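Local coordinates for F5/8 type C domain protein (Clostridium perfringens, PDB 7JRM) that probably binds carbohydrate through a CBM51 module of ZmpB, an O-glycopeptidase that recognises and hydrolyses mucin, at residues Leu268-Asp272 and Lys273-Asn277; Lys242-Leu246 and Asn247-Glu251. One frame throughout, in Å; residues are numbered along the deposited sequence.

Contact 1 of 2, residues Leu268-Asp272 and Lys273-Asn277; sequences LLSKD and KETIN
D272 and T275, three residues apart, show how an aspartate can cap a helix that begins almost as soon as the preceding helix ends. The carboxylate oxygen D272 OD2 accepts from T275 N at 2.9 Å, the donor standing above the carboxylate plane. With CG anti to its own backbone N (chi1 178°), the D272 side chain folds over the first turn of the new helix and crosses that of T275 at about a right angle. T275 OG1 also points at OD2, but the modelled separation is too short for the detail of that bond to be trusted. The backbone tightens the same turn: I276 N donates to D272 O at 3.0 Å. Against this carbonyl oxygen also lies the I276 side chain, its CG1 and CD1 each 3.3 Å from D272 O. I276 is buried, and beyond this turn it packs on L234, Y229 and A267, so its side of the turn packs into the bundle.

The second carboxylate oxygen has a wetter setting. D272 OD1 takes a hydrogen from a water 2.6 Å away, and the same water accepts from E274 N, bridging side chain and helix start. S270 OG, bonded chiefly to A267 O, accepts only weakly from D272 N and rests 3.6 Å from T275 CB. K271, whose amine reaches D19 in a salt bridge, has positive phi where helix 251-270 gives way. A short link of this kind, with aspartate at the N-cap of the following helix, is characteristic of an antiparallel helical hairpin, here within a helical bundle.

Contact 2 of 2, residues Lys242-Leu246 and Asn247-Glu251; sequences KKLDL and NNYTE
The ring of Y249 folds back against the turn that precedes it, with L246 CA at its edge, near the ring plane, and D245 O approaching obliquely, 3.1 Å from CE2. One face carries N248 CB from the neighbouring residue, 4.2 Å above the plane and offset toward the rim. The carboxylate of D245 and the amide of N247 lie nearly parallel, their planes 17° apart, whereas the amide of N248 is turned by 55° from that carboxylate. Together these groups decorate a single turn of 3-10 helix introduced by an Asx turn, within the loop that joins helix 232-242 to helix 251-270.

The turn is closed mainly by N248 N donating to D245 O at 3.1 Å, with the donor above the carbonyl plane. One residue further on, Y249 N makes a weak bond to L246 O. The Asx turn is weak too: D245 OD2 accepts from N247 N at 3.3 Å. Its geometry depends on the aspartate side chain, where CG stands anti to the backbone N (chi1 -161°) and the carboxylate bends forward to the amide two residues ahead.

L244 adds an apolar contact on the CE2 side of the ring and at the hydroxyl. It crosses Y249 at about a right angle, and both side chains also touch L290 from the segment after helix 273-288; Y249 in addition meets K292. L246 instead packs on S254 and L257 of the following helix, whose start is capped by T250 OG1 through S253 N. L244 itself meets the tyrosine at two places: CB lies 4.3 Å from CE2, and the methyl CD2 approaches the phenol oxygen OH to 3.9 Å.

In the fold
Contacts 1 and 2 are the two interhelix links of one antiparallel three-helix unit, made of helices 232-242, 251-270 and 273-288. Contact 2 comes first along the chain, joining the first helix to the second; contact 1 then joins the second to the third. Their centres are 25 Å apart, with nearest atoms about 8 Å apart and no touch, and helix 251-270 runs from one link to the other. The sequence pattern resembles that of FIVAR-type bundles. Lying between the Ig-like and carbohydrate-binding modules on one side and the C-terminal region of short helices and a mixed sheet on the other, the bundle is consistent with a spacer in this elongated chain.

Contact 1 of 2, residues Leu268-Asp272 and Lys273-Asn277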
ATOM      1  N   LEU A 268       0.406   6.010  -3.161  1.00 18.71           N
ATOM      2  CA  LEU A 268       1.754   5.815  -3.688  1.00 19.13           C
ATOM      3  C   LEU A 268       1.744   4.878  -4.888  1.00 16.03           C
ATOM      4  O   LEU A 268       2.452   5.111  -5.875  1.00 16.95           O
ATOM      5  CB  LEU A 268       2.674   5.269  -2.595  1.00 16.12           C
ATOM      6  CG  LEU A 268       2.964   6.165  -1.388  1.00 22.65           C
ATOM      7  CD1 LEU A 268       3.810   5.424  -0.364  1.00 21.77           C
ATOM      8  CD2 LEU A 268       3.650   7.449  -1.820  1.00 21.27           C
ATOM      9  N   LEU A 269       0.942   3.812  -4.824  1.00 13.94           N
ATOM     10  CA  LEU A 269       0.882   2.858  -5.927  1.00 17.36           C
ATOM     11  C   LEU A 269       0.153   3.433  -7.134  1.00 21.26           C
ATOM     12  O   LEU A 269       0.403   3.005  -8.266  1.00 19.50           O
ATOM     13  CB  LEU A 269       0.202   1.569  -5.468  1.00 16.70           C
ATOM     14  CG  LEU A 269       0.916   0.748  -4.395  1.00 18.43           C
ATOM     15  CD1 LEU A 269       0.137  -0.521  -4.095  1.00 21.35           C
ATOM     16  CD2 LEU A 269       2.338   0.419  -4.823  1.00 21.97           C
ATOM     17  N   SER A 270      -0.747   4.395  -6.915  1.00 14.68           N
ATOM     18  CA  SER A 270      -1.513   4.953  -8.023  1.00 16.49           C
ATOM     19  C   SER A 270      -0.637   5.772  -8.961  1.00 19.90           C
ATOM     20  O   SER A 270      -0.955   5.892 -10.151  1.00 20.23           O
ATOM     21  CB  SER A 270      -2.661   5.809  -7.488  1.00 15.57           C
ATOM     22  OG  SER A 270      -2.179   7.025  -6.946  1.00 19.63           O
ATOM     23  N   LYS A 271       0.459   6.337  -8.450  1.00 15.12           N
ATOM     24  CA  LYS A 271       1.340   7.212  -9.230  1.00 18.90           C
ATOM     25  C   LYS A 271       0.559   8.363  -9.859  1.00 21.97           C
ATOM     26  O   LYS A 271       0.902   8.856 -10.936  1.00 22.95           O
ATOM     27  CB  LYS A 271       2.106   6.423 -10.296  1.00 21.16           C
ATOM     28  CG  LYS A 271       3.047   5.373  -9.724  1.00 24.10           C
ATOM     29  CD  LYS A 271       3.502   4.387 -10.789  1.00 20.74           C
ATOM     30  CE  LYS A 271       4.331   5.071 -11.864  1.00 24.64           C
ATOM     31  NZ  LYS A 271       5.100   4.088 -12.677  1.00 32.02           N
ATOM     32  N   ASP A 272      -0.504   8.792  -9.185  1.00 19.04           N
ATOM     33  CA  ASP A 272      -1.370   9.865  -9.651  1.00 19.16           C
ATOM     34  C   ASP A 272      -1.165  11.084  -8.766  1.00 22.28           C
ATOM     35  O   ASP A 272      -1.182  10.972  -7.536  1.00 20.48           O
ATOM     36  CB  ASP A 272      -2.837   9.429  -9.634  1.00 17.55           C
ATOM     37  CG  ASP A 272      -3.779  10.533 -10.066  1.00 23.20           C
ATOM     38  OD1 ASP A 272      -3.712  10.948 -11.243  1.00 16.50           O
ATOM     39  OD2 ASP A 272      -4.590  10.983  -9.231  1.00 24.94           O
ATOM     40  N   LYS A 273      -0.979  12.247  -9.396  1.00 17.83           N
ATOM     41  CA  LYS A 273      -0.614  13.450  -8.655  1.00 19.28           C
ATOM     42  C   LYS A 273      -1.701  13.850  -7.663  1.00 19.59           C
ATOM     43  O   LYS A 273      -1.422  14.086  -6.482  1.00 21.89           O
ATOM     44  CB  LYS A 273      -0.327  14.593  -9.627  1.00 19.10           C
ATOM     45  CG  LYS A 273      -0.045  15.922  -8.951  1.00 27.44           C
ATOM     46  CD  LYS A 273      -0.624  17.076  -9.751  1.00 28.62           C
ATOM     47  CE  LYS A 273       0.321  18.264  -9.764  1.00 35.70           C
ATOM     48  NZ  LYS A 273      -0.238  19.413 -10.531  1.00 35.10           N
ATOM     49  N   GLU A 274      -2.950  13.934  -8.125  1.00 20.35           N
ATOM     50  CA  GLU A 274      -4.015  14.417  -7.252  1.00 23.17           C
ATOM     51  C   GLU A 274      -4.400  13.384  -6.201  1.00 21.62           C
ATOM     52  O   GLU A 274      -4.790  13.755  -5.087  1.00 20.14           O
ATOM     53  CB  GLU A 274      -5.237  14.819  -8.081  1.00 24.74           C
ATOM     54  CG  GLU A 274      -4.990  15.972  -9.051  1.00 24.73           C
ATOM     55  CD  GLU A 274      -4.508  17.250  -8.376  1.00 36.32           C
ATOM     56  OE1 GLU A 274      -4.689  17.403  -7.149  1.00 41.07           O
ATOM     57  OE2 GLU A 274      -3.940  18.108  -9.084  1.00 36.09           O
ATOM     58  N   THR A 275      -4.304  12.093  -6.530  1.00 19.66           N
ATOM     59  CA  THR A 275      -4.545  11.062  -5.525  1.00 18.67           C
ATOM     60  C   THR A 275      -3.521  11.150  -4.400  1.00 20.03           C
ATOM     61  O   THR A 275      -3.863  10.989  -3.223  1.00 19.57           O
ATOM     62  CB  THR A 275      -4.511   9.676  -6.171  1.00 16.64           C
ATOM     63  OG1 THR A 275      -5.337   9.668  -7.342  1.00 16.21           O
ATOM     64  CG2 THR A 275      -5.010   8.620  -5.198  1.00 13.90           C
ATOM     65  N   ILE A 276      -2.260  11.418  -4.746  1.00 20.53           N
ATOM     66  CA  ILE A 276      -1.214  11.537  -3.736  1.00 17.79           C
ATOM     67  C   ILE A 276      -1.425  12.789  -2.895  1.00 19.27           C
ATOM     68  O   ILE A 276      -1.327  12.755  -1.663  1.00 18.31           O
ATOM     69  CB  ILE A 276       0.172  11.530  -4.404  1.00 18.06           C
ATOM     70  CG1 ILE A 276       0.533  10.117  -4.869  1.00 14.32           C
ATOM     71  CG2 ILE A 276       1.232  12.082  -3.460  1.00 17.03           C
ATOM     72  CD1 ILE A 276       1.583  10.081  -5.959  1.00 19.26           C
ATOM     73  N   ASN A 277      -1.727  13.914  -3.550  1.00 17.31           N
ATOM     74  CA  ASN A 277      -1.917  15.169  -2.828  1.00 19.88           C
ATOM     75  C   ASN A 277      -3.122  15.097  -1.898  1.00 19.49           C
ATOM     76  O   ASN A 277      -3.081  15.615  -0.776  1.00 16.08           O
ATOM     77  CB  ASN A 277      -2.072  16.324  -3.817  1.00 20.96           C
ATOM     78  CG  ASN A 277      -0.784  16.642  -4.552  1.00 22.23           C
ATOM     79  OD1 ASN A 277       0.282  16.128  -4.213  1.00 21.99           O
ATOM     80  ND2 ASN A 277      -0.876  17.498  -5.563  1.00 26.13           N
TER
HETATM   81  O   HOH W   1      -3.507  13.501 -11.104  1.00 24.89           O

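Contact 2 of 2, residues Lys242-Leu246 and Asn247-Glu251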
ATOM      1  N   LYS A 242       3.899   6.210  10.583  1.00 24.88           N
ATOM      2  CA  LYS A 242       4.113   4.824  10.980  1.00 25.20           C
ATOM      3  C   LYS A 242       5.017   4.692  12.199  1.00 28.29           C
ATOM      4  O   LYS A 242       5.071   3.610  12.793  1.00 25.76           O
ATOM      5  CB  LYS A 242       4.696   4.030   9.809  1.00 24.63           C
ATOM      6  CG  LYS A 242       3.676   3.691   8.730  1.00 27.20           C
ATOM      7  CD  LYS A 242       4.240   2.725   7.699  1.00 29.90           C
ATOM      8  CE  LYS A 242       5.625   3.146   7.233  1.00 31.69           C
ATOM      9  NZ  LYS A 242       6.091   2.320   6.085  1.00 32.57           N
ATOM     10  N   LYS A 243       5.722   5.757  12.583  1.00 24.18           N
ATOM     11  CA  LYS A 243       6.574   5.735  13.766  1.00 28.19           C
ATOM     12  C   LYS A 243       5.796   5.904  15.063  1.00 30.05           C
ATOM     13  O   LYS A 243       6.369   5.698  16.139  1.00 29.39           O
ATOM     14  CB  LYS A 243       7.636   6.832  13.667  1.00 30.30           C
ATOM     15  CG  LYS A 243       9.038   6.324  13.376  1.00 29.12           C
ATOM     16  CD  LYS A 243       9.931   7.440  12.858  1.00 30.53           C
ATOM     17  CE  LYS A 243       9.750   8.717  13.663  1.00 35.30           C
ATOM     18  NZ  LYS A 243      10.413   9.882  13.014  1.00 43.63           N
ATOM     19  N   LEU A 244       4.521   6.271  14.991  1.00 30.57           N
ATOM     20  CA  LEU A 244       3.722   6.525  16.180  1.00 31.93           C
ATOM     21  C   LEU A 244       3.132   5.231  16.728  1.00 35.17           C
ATOM     22  O   LEU A 244       2.874   4.277  15.990  1.00 32.94           O
ATOM     23  CB  LEU A 244       2.600   7.517  15.872  1.00 29.63           C
ATOM     24  CG  LEU A 244       3.045   8.923  15.471  1.00 31.33           C
ATOM     25  CD1 LEU A 244       1.844   9.830  15.262  1.00 31.86           C
ATOM     26  CD2 LEU A 244       3.986   9.506  16.515  1.00 33.53           C
ATOM     27  N   ASP A 245       2.918   5.213  18.041  1.00 36.84           N
ATOM     28  CA  ASP A 245       2.341   4.064  18.728  1.00 34.80           C
ATOM     29  C   ASP A 245       0.834   4.270  18.838  1.00 35.44           C
ATOM     30  O   ASP A 245       0.370   5.125  19.599  1.00 37.92           O
ATOM     31  CB  ASP A 245       2.978   3.886  20.104  1.00 39.25           C
ATOM     32  CG  ASP A 245       2.785   2.490  20.662  1.00 40.59           C
ATOM     33  OD1 ASP A 245       3.553   2.099  21.567  1.00 45.30           O
ATOM     34  OD2 ASP A 245       1.867   1.779  20.200  1.00 37.17           O
ATOM     35  N   LEU A 246       0.071   3.479  18.079  1.00 31.74           N
ATOM     36  CA  LEU A 246      -1.379   3.639  18.039  1.00 36.84           C
ATOM     37  C   LEU A 246      -2.043   3.310  19.370  1.00 35.38           C
ATOM     38  O   LEU A 246      -3.194   3.709  19.588  1.00 35.11           O
ATOM     39  CB  LEU A 246      -1.982   2.769  16.932  1.00 33.90           C
ATOM     40  CG  LEU A 246      -1.494   2.938  15.486  1.00 31.90           C
ATOM     41  CD1 LEU A 246      -1.398   4.414  15.113  1.00 31.06           C
ATOM     42  CD2 LEU A 246      -0.181   2.203  15.202  1.00 39.06           C
ATOM     43  N   ASN A 247      -1.356   2.592  20.260  1.00 39.64           N
ATOM     44  CA  ASN A 247      -1.925   2.279  21.565  1.00 39.66           C
ATOM     45  C   ASN A 247      -2.037   3.508  22.459  1.00 38.38           C
ATOM     46  O   ASN A 247      -2.861   3.516  23.379  1.00 42.22           O
ATOM     47  CB  ASN A 247      -1.086   1.207  22.263  1.00 42.00           C
ATOM     48  CG  ASN A 247      -1.612  -0.193  22.022  1.00 44.48           C
ATOM     49  OD1 ASN A 247      -2.298  -0.450  21.033  1.00 46.05           O
ATOM     50  ND2 ASN A 247      -1.289  -1.109  22.927  1.00 49.08           N
ATOM     51  N   ASN A 248      -1.233   4.542  22.210  1.00 34.86           N
ATOM     52  CA  ASN A 248      -1.238   5.744  23.034  1.00 36.90           C
ATOM     53  C   ASN A 248      -2.339   6.726  22.656  1.00 34.77           C
ATOM     54  O   ASN A 248      -2.404   7.812  23.241  1.00 38.16           O
ATOM     55  CB  ASN A 248       0.120   6.445  22.950  1.00 33.98           C
ATOM     56  CG  ASN A 248       1.278   5.517  23.265  1.00 40.14           C
ATOM     57  OD1 ASN A 248       2.381   5.688  22.748  1.00 41.60           O
ATOM     58  ND2 ASN A 248       1.032   4.531  24.121  1.00 44.43           N
ATOM     59  N   TYR A 249      -3.197   6.379  21.700  1.00 34.12           N
ATOM     60  CA  TYR A 249      -4.276   7.251  21.264  1.00 31.50           C
ATOM     61  C   TYR A 249      -5.591   6.489  21.310  1.00 36.16           C
ATOM     62  O   TYR A 249      -5.619   5.255  21.302  1.00 34.31           O
ATOM     63  CB  TYR A 249      -4.021   7.795  19.850  1.00 35.65           C
ATOM     64  CG  TYR A 249      -2.637   8.376  19.670  1.00 34.80           C
ATOM     65  CD1 TYR A 249      -2.374   9.705  19.979  1.00 31.88           C
ATOM     66  CD2 TYR A 249      -1.591   7.595  19.196  1.00 35.16           C
ATOM     67  CE1 TYR A 249      -1.110  10.239  19.820  1.00 32.78           C
ATOM     68  CE2 TYR A 249      -0.323   8.121  19.034  1.00 36.60           C
ATOM     69  CZ  TYR A 249      -0.088   9.442  19.347  1.00 33.45           C
ATOM     70  OH  TYR A 249       1.172   9.969  19.186  1.00 33.75           O
ATOM     71  N   THR A 250      -6.686   7.244  21.377  1.00 29.75           N
ATOM     72  CA  THR A 250      -8.008   6.639  21.460  1.00 36.32           C
ATOM     73  C   THR A 250      -8.280   5.776  20.233  1.00 36.84           C
ATOM     74  O   THR A 250      -7.738   6.008  19.149  1.00 36.81           O
ATOM     75  CB  THR A 250      -9.084   7.719  21.591  1.00 31.00           C
ATOM     76  OG1 THR A 250      -9.358   8.283  20.303  1.00 35.44           O
ATOM     77  CG2 THR A 250      -8.622   8.820  22.536  1.00 32.89           C
ATOM     78  N   GLU A 251      -9.130   4.763  20.420  1.00 38.04           N
ATOM     79  CA  GLU A 251      -9.446   3.848  19.328  1.00 34.53           C
ATOM     80  C   GLU A 251     -10.054   4.590  18.144  1.00 37.57           C
ATOM     81  O   GLU A 251      -9.794   4.246  16.985  1.00 36.11           O
ATOM     82  CB  GLU A 251     -10.390   2.750  19.822  1.00 38.96           C
ATOM     83  CG  GLU A 251     -11.187   2.060  18.725  1.00 45.69           C
ATOM     84  CD  GLU A 251     -11.809   0.757  19.185  1.00 51.22           C
ATOM     85  OE1 GLU A 251     -13.028   0.577  18.981  1.00 44.58           O
ATOM     86  OE2 GLU A 251     -11.079  -0.086  19.748  1.00 45.44           O
TER